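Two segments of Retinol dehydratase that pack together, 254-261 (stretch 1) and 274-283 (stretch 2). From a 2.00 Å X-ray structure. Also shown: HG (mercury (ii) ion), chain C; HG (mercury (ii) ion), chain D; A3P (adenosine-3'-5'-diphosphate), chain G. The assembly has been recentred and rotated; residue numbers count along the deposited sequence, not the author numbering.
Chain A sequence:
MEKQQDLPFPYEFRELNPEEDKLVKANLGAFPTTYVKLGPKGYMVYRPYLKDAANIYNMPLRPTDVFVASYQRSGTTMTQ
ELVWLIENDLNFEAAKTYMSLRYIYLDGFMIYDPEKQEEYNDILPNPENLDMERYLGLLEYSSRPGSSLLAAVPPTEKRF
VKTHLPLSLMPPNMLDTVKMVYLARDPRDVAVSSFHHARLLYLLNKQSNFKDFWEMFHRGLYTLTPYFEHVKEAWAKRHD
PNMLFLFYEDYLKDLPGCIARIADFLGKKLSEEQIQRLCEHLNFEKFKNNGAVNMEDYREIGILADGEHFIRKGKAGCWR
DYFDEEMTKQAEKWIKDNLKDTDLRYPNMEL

Stretch 1 (254-261) DLPGCIAR
Stretch 2 274-283: QIQRLCEHLN

This is a small, largely apolar helix-to-helix contact, in which the first two turns of one helix rest on the last turns of another and no hydrogen bond passes between them. The helix of stretch 1 runs from Leu 255 to Arg 261 and continues beyond it; that of stretch 2 enters from earlier in the chain and runs through His 281. Their axes approach to 9.2 Å, and their N-to-C directions differ by 116°, so the helices cross steeply and each offers only a short patch. Together they bury 377 Å². In register, Pro 256 lies nearest Cys 279, their CA atoms 6.1 Å apart.

Helical spacing picks the residues. On stretch 1, Leu 255 and Ile 259, one turn apart, point toward the partner, with Pro 256 and Ala 260 sideways beside them. On stretch 2, Ile 275, Leu 278, Cys 279 and Leu 282 all point toward stretch 1, the i, i+3, i+4, i+7 pattern of a single helical face. Phi and psi stay near -65° and -40° through most of both helices; Leu 282, at -97°/13°, is the first residue to leave helical values, yet its CB still faces the contact.

Ile 259, with chi1 m and chi2 t, has the most area covered. Ile 259 CG2 comes to 3.4 Å from Leu 278 CD1 and 4.0 Å from Ile 275 CG2, while Ile 259 CD1 reaches the backbone, 3.7 Å from Ile 275 O and 3.5 Å from Cys 279 N. That oxygen and nitrogen are already paired within their own helix, Cys 279 N donating to Ile 275 O at 2.9 Å, so the methyl covers a satisfied turn. Leu 278 is m, t and Ile 275 is m, t as well.

Toward the start of the first helix, Leu 255 (t, p) places CB 3.6 Å from Cys 279 SG and CD2 3.8 Å from Leu 282 CB; Leu 282 is m, t. Cys 279, chi1 t, also brings SG to 3.7 Å from Pro 256 CD. Cys 279 SG also binds a mercury ion, HG of chain D, at 2.5 Å. Further back along stretch 2, Ile 275 CG2 sits 4.1 Å from Pro 256 CB, and Ile 275 CD1 just touches Ala 260 CB at 4.5 Å.

No polar bond crosses the contact; those present are made within a stretch or to bound groups. Asp 254, chi1 t, caps the first helix, its OD1 accepting from Gly 257 N at 2.9 Å. An ideal CB on Gly 257 would lie 3.2 Å from Asp 254 OD1 and be crowded by it. A second mercury, HG of chain C, is held by Cys 258 SG at 2.4 Å and Asp 254 O at 2.8 Å. Where the second helix ends, Leu 282 O accepts from N6 of the bound A3P at 2.8 Å, so this residue packs through its side chain and accepts a hydrogen bond from A3P through its backbone.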

# COMPACT_ATOMS: atom_id res chain seq x y z
N ASP A 254 16.30 -6.33 -12.71
CA ASP A 254 17.62 -5.85 -12.32
C ASP A 254 17.57 -5.05 -11.01
O ASP A 254 17.59 -3.82 -11.03
CB ASP A 254 18.20 -4.97 -13.43
CG ASP A 254 19.70 -4.77 -13.31
OD1 ASP A 254 20.22 -4.80 -12.18
OD2 ASP A 254 20.35 -4.58 -14.35
N LEU A 255 17.51 -5.75 -9.88
CA LEU A 255 17.44 -5.09 -8.58
C LEU A 255 18.67 -4.22 -8.33
O LEU A 255 18.55 -3.11 -7.81
CB LEU A 255 17.27 -6.12 -7.46
CG LEU A 255 16.91 -5.55 -6.08
CD1 LEU A 255 15.67 -4.65 -6.20
CD2 LEU A 255 16.64 -6.68 -5.10
N PRO A 256 19.87 -4.72 -8.67
CA PRO A 256 21.10 -3.94 -8.47
C PRO A 256 20.99 -2.58 -9.15
O PRO A 256 21.37 -1.56 -8.57
CB PRO A 256 22.17 -4.82 -9.11
CG PRO A 256 21.68 -6.19 -8.79
CD PRO A 256 20.20 -6.09 -9.12
N GLY A 257 20.47 -2.58 -10.37
CA GLY A 257 20.29 -1.35 -11.12
C GLY A 257 19.28 -0.44 -10.44
O GLY A 257 19.43 0.78 -10.42
N CYS A 258 18.23 -1.05 -9.89
CA CYS A 258 17.20 -0.29 -9.19
C CYS A 258 17.78 0.27 -7.90
O CYS A 258 17.52 1.42 -7.54
CB CYS A 258 16.00 -1.18 -8.87
SG CYS A 258 14.86 -1.44 -10.23
N ILE A 259 18.55 -0.54 -7.19
CA ILE A 259 19.16 -0.11 -5.94
C ILE A 259 20.02 1.13 -6.17
O ILE A 259 20.06 2.03 -5.33
CB ILE A 259 20.02 -1.23 -5.32
CG1 ILE A 259 19.13 -2.37 -4.83
CG2 ILE A 259 20.84 -0.67 -4.16
CD1 ILE A 259 19.88 -3.55 -4.24
N ALA A 260 20.69 1.16 -7.32
CA ALA A 260 21.55 2.28 -7.69
C ALA A 260 20.70 3.52 -7.95
O ALA A 260 21.04 4.62 -7.51
CB ALA A 260 22.38 1.93 -8.93
N ARG A 261 19.60 3.34 -8.67
CA ARG A 261 18.73 4.46 -8.96
C ARG A 261 18.24 5.07 -7.65
O ARG A 261 18.23 6.29 -7.49
CB ARG A 261 17.54 4.02 -9.81
CG ARG A 261 17.90 3.59 -11.23
CD ARG A 261 16.64 3.39 -12.06
NE ARG A 261 15.96 4.65 -12.32
CZ ARG A 261 14.78 4.75 -12.92
NH1 ARG A 261 14.14 3.66 -13.32
NH2 ARG A 261 14.24 5.94 -13.14
N GLN A 274 28.40 -3.16 -1.67
CA GLN A 274 27.28 -2.71 -0.85
C GLN A 274 25.97 -2.97 -1.57
O GLN A 274 24.97 -3.37 -0.96
CB GLN A 274 27.42 -1.22 -0.53
CG GLN A 274 28.70 -0.88 0.23
CD GLN A 274 28.82 0.60 0.57
OE1 GLN A 274 28.75 1.47 -0.30
NE2 GLN A 274 29.01 0.89 1.85
N ILE A 275 25.97 -2.76 -2.88
CA ILE A 275 24.77 -2.97 -3.67
C ILE A 275 24.41 -4.45 -3.75
O ILE A 275 23.25 -4.83 -3.60
CB ILE A 275 24.94 -2.39 -5.09
CG1 ILE A 275 25.14 -0.87 -4.99
CG2 ILE A 275 23.72 -2.72 -5.95
CD1 ILE A 275 25.31 -0.17 -6.31
N GLN A 276 25.42 -5.30 -3.98
CA GLN A 276 25.20 -6.73 -4.07
C GLN A 276 24.71 -7.26 -2.73
O GLN A 276 23.98 -8.25 -2.67
CB GLN A 276 26.49 -7.44 -4.48
N ARG A 277 25.11 -6.60 -1.65
CA ARG A 277 24.70 -7.02 -0.32
C ARG A 277 23.24 -6.64 -0.06
O ARG A 277 22.53 -7.33 0.66
CB ARG A 277 25.60 -6.38 0.73
CG ARG A 277 25.41 -6.98 2.12
CD ARG A 277 26.26 -6.27 3.15
NE ARG A 277 26.09 -6.84 4.47
CZ ARG A 277 26.65 -6.35 5.57
NH1 ARG A 277 27.41 -5.27 5.50
NH2 ARG A 277 26.44 -6.94 6.74
N LEU A 278 22.81 -5.52 -0.64
CA LEU A 278 21.42 -5.08 -0.49
C LEU A 278 20.55 -6.01 -1.32
O LEU A 278 19.48 -6.41 -0.89
CB LEU A 278 21.24 -3.66 -1.00
CG LEU A 278 21.64 -2.50 -0.09
CD1 LEU A 278 21.64 -1.21 -0.90
CD2 LEU A 278 20.66 -2.43 1.08
N CYS A 279 21.04 -6.34 -2.51
CA CYS A 279 20.29 -7.22 -3.40
C CYS A 279 20.08 -8.58 -2.75
O CYS A 279 18.96 -9.09 -2.74
CB CYS A 279 21.03 -7.39 -4.72
SG CYS A 279 19.97 -8.05 -6.04
N GLU A 280 21.13 -9.16 -2.18
CA GLU A 280 20.97 -10.46 -1.55
C GLU A 280 20.06 -10.37 -0.34
O GLU A 280 19.33 -11.32 -0.03
CB GLU A 280 22.34 -11.05 -1.17
CG GLU A 280 23.25 -10.14 -0.36
CD GLU A 280 24.69 -10.65 -0.34
OE1 GLU A 280 24.92 -11.80 0.08
OE2 GLU A 280 25.60 -9.89 -0.74
N HIS A 281 20.06 -9.22 0.32
CA HIS A 281 19.21 -9.01 1.49
C HIS A 281 17.74 -9.04 1.09
O HIS A 281 16.88 -9.36 1.91
CB HIS A 281 19.52 -7.67 2.15
CG HIS A 281 18.65 -7.35 3.33
ND1 HIS A 281 18.72 -8.04 4.52
CD2 HIS A 281 17.67 -6.43 3.48
CE1 HIS A 281 17.83 -7.56 5.36
NE2 HIS A 281 17.18 -6.58 4.76
N LEU A 282 17.44 -8.69 -0.15
CA LEU A 282 16.06 -8.67 -0.61
C LEU A 282 15.67 -9.93 -1.34
O LEU A 282 14.63 -9.96 -2.01
CB LEU A 282 15.80 -7.47 -1.52
CG LEU A 282 15.91 -6.04 -1.00
CD1 LEU A 282 14.95 -5.18 -1.81
CD2 LEU A 282 15.57 -5.94 0.48
N ASN A 283 16.49 -10.97 -1.25
CA ASN A 283 16.17 -12.23 -1.91
C ASN A 283 14.80 -12.64 -1.39
O ASN A 283 14.56 -12.59 -0.19
CB ASN A 283 17.21 -13.29 -1.56
CG ASN A 283 16.85 -14.66 -2.10
OD1 ASN A 283 16.00 -15.36 -1.56
ND2 ASN A 283 17.50 -15.04 -3.20
HG HG C . 16.26 -1.68 -12.19
HG HG D . 21.23 -10.17 -5.53
P1 A3P G . 2.71 -11.02 -4.50
O1P A3P G . 1.41 -11.07 -3.80
O2P A3P G . 3.62 -12.09 -4.03
O3P A3P G . 2.52 -11.13 -5.95
P2 A3P G . 3.43 -4.33 -1.00
O4P A3P G . 4.63 -4.36 -0.15
O5P A3P G . 3.30 -3.02 -1.67
O6P A3P G . 2.23 -4.64 -0.18
O5' A3P G . 3.57 -5.43 -2.12
C5' A3P G . 3.69 -6.81 -1.80
C4' A3P G . 4.10 -7.62 -3.04
O4' A3P G . 5.55 -7.58 -3.15
C3' A3P G . 3.74 -9.11 -2.90
O3' A3P G . 3.40 -9.61 -4.21
C2' A3P G . 5.00 -9.66 -2.26
O2' A3P G . 5.15 -11.07 -2.21
C1' A3P G . 6.06 -8.92 -3.07
N9 A3P G . 7.37 -8.93 -2.42
C8 A3P G . 7.71 -8.64 -1.11
N7 A3P G . 8.98 -8.73 -0.83
C5 A3P G . 9.55 -9.12 -2.04
C6 A3P G . 10.89 -9.40 -2.45
N6 A3P G . 11.94 -9.32 -1.63
N1 A3P G . 11.12 -9.77 -3.78
C2 A3P G . 10.07 -9.85 -4.66
N3 A3P G . 8.75 -9.61 -4.39
C4 A3P G . 8.56 -9.25 -3.05